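Local structure of D-glyceraldehyde dehydrogenase (NADP(+)) (5IZD) at residues E303-L308 against P365-N370. The protein oxidises D-glyceraldehyde to glycerate with NADP+ in the non-phosphorylated Entner-Doudoroff pathway, working as a homotetramer built as a dimer of dimers. Numbering follows the deposited sequence.
Sequences ELSRKL and PTIIGN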
# COMPACT_ATOMS: atom_id res chain seq x y z
N GLU A 303 6.41 47.81 4.64
CA GLU A 303 5.48 48.46 5.61
C GLU A 303 5.02 47.48 6.68
O GLU A 303 5.05 47.82 7.86
CB GLU A 303 4.28 49.10 4.90
CG GLU A 303 3.30 49.84 5.79
CD GLU A 303 3.90 51.05 6.49
OE1 GLU A 303 3.33 51.45 7.52
OE2 GLU A 303 4.92 51.61 6.02
N LEU A 304 4.70 46.24 6.31
CA LEU A 304 4.31 45.27 7.31
C LEU A 304 5.46 44.83 8.24
O LEU A 304 5.28 44.64 9.48
CB LEU A 304 3.69 44.06 6.65
CG LEU A 304 2.31 44.36 6.07
CD1 LEU A 304 2.07 43.40 4.94
CD2 LEU A 304 1.25 44.20 7.15
N SER A 305 6.64 44.67 7.62
CA SER A 305 7.86 44.24 8.29
C SER A 305 8.28 45.23 9.41
O SER A 305 8.77 44.80 10.42
CB SER A 305 9.01 44.02 7.29
OG SER A 305 8.80 42.86 6.47
N ARG A 306 8.04 46.52 9.20
CA ARG A 306 8.39 47.57 10.20
C ARG A 306 7.55 47.51 11.47
O ARG A 306 7.95 48.12 12.47
CB ARG A 306 8.07 48.95 9.69
CG ARG A 306 8.74 49.40 8.44
CD ARG A 306 8.10 50.71 7.99
NE ARG A 306 8.94 51.79 8.49
CZ ARG A 306 9.73 52.55 7.72
NH1 ARG A 306 10.46 53.49 8.32
NH2 ARG A 306 9.77 52.39 6.37
N LYS A 307 6.34 46.96 11.35
CA LYS A 307 5.38 46.87 12.43
C LYS A 307 5.69 45.78 13.44
O LYS A 307 5.06 45.77 14.50
CB LYS A 307 3.97 46.62 11.87
N LEU A 308 6.65 44.89 13.14
CA LEU A 308 6.92 43.70 13.99
C LEU A 308 7.72 44.17 15.17
O LEU A 308 8.70 44.89 14.97
CB LEU A 308 7.66 42.58 13.22
CG LEU A 308 6.83 41.98 12.05
CD1 LEU A 308 7.69 41.12 11.14
CD2 LEU A 308 5.61 41.16 12.50
N PRO A 365 14.27 42.66 11.01
CA PRO A 365 13.84 42.25 9.67
C PRO A 365 14.58 43.03 8.57
O PRO A 365 14.68 44.28 8.61
CB PRO A 365 12.35 42.62 9.67
CG PRO A 365 11.94 42.44 11.07
CD PRO A 365 13.11 43.04 11.84
N THR A 366 15.17 42.31 7.63
CA THR A 366 16.07 42.89 6.66
C THR A 366 15.66 42.45 5.21
O THR A 366 15.59 41.26 4.92
CB THR A 366 17.51 42.48 6.95
OG1 THR A 366 17.89 42.90 8.27
CG2 THR A 366 18.45 43.10 5.90
N ILE A 367 15.41 43.45 4.35
CA ILE A 367 14.87 43.25 3.02
C ILE A 367 15.85 43.91 2.05
O ILE A 367 16.24 45.06 2.24
CB ILE A 367 13.44 43.83 2.87
CG1 ILE A 367 12.49 43.19 3.91
CG2 ILE A 367 12.89 43.59 1.47
CD1 ILE A 367 11.31 44.09 4.23
N ILE A 368 16.29 43.12 1.08
CA ILE A 368 17.30 43.49 0.11
C ILE A 368 16.79 43.48 -1.35
O ILE A 368 16.19 42.47 -1.75
CB ILE A 368 18.47 42.51 0.25
CG1 ILE A 368 19.09 42.66 1.65
CG2 ILE A 368 19.51 42.73 -0.83
CD1 ILE A 368 20.32 41.82 1.82
N GLY A 369 17.07 44.54 -2.12
CA GLY A 369 16.89 44.59 -3.64
C GLY A 369 18.20 44.48 -4.44
O GLY A 369 19.32 44.76 -3.92
N ASN A 370 18.06 44.07 -5.70
CA ASN A 370 19.19 43.91 -6.67
C ASN A 370 20.46 43.14 -6.19
O ASN A 370 21.59 43.66 -6.24
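S305 meets both P365 and I367, and through it the C-terminal part of helix 294-305 rests on the start of strand 366-369. I367 reaches across with the tip of its longer branch: I367 CD1 lies 3.6 Å from S305 OG. The same I367 CD1 is 3.8 Å from S305 CB, so one methyl group lies against both side-chain atoms of the serine. With CG1 beside the backbone N and anti to the carbonyl carbon (chi1 -57°), and CD1 extended beyond it, the isoleucine reaches from the strand to the helix. The serine hydroxyl is in van der Waals contact here; it is hydrogen-bonded with Y274 OH and with F301 O, one turn back in its own helix. In this aldehyde dehydrogenase fold, strand 366-369 lies next to the edge strand 343-346 in the seven-stranded sheet that also carries strands 252-256 and 284-290, and the contact packs a helix against one face of that sheet. P365, just before the strand, sets its ring beside the serine: P365 CG lies 4.0 Å from S305 O. The two side chains also approach each other, P365 CB being 4.3 Å from S305 CB. That serine carbonyl accepts a weak bond from L308 N within the type I turn from S305 to L308. At the end of that turn, L308 CD1 lies 4.5 Å from P365 CG, a looser apolar approach. Y274, from helix 262-274, touches L308, P365 and I367 alike.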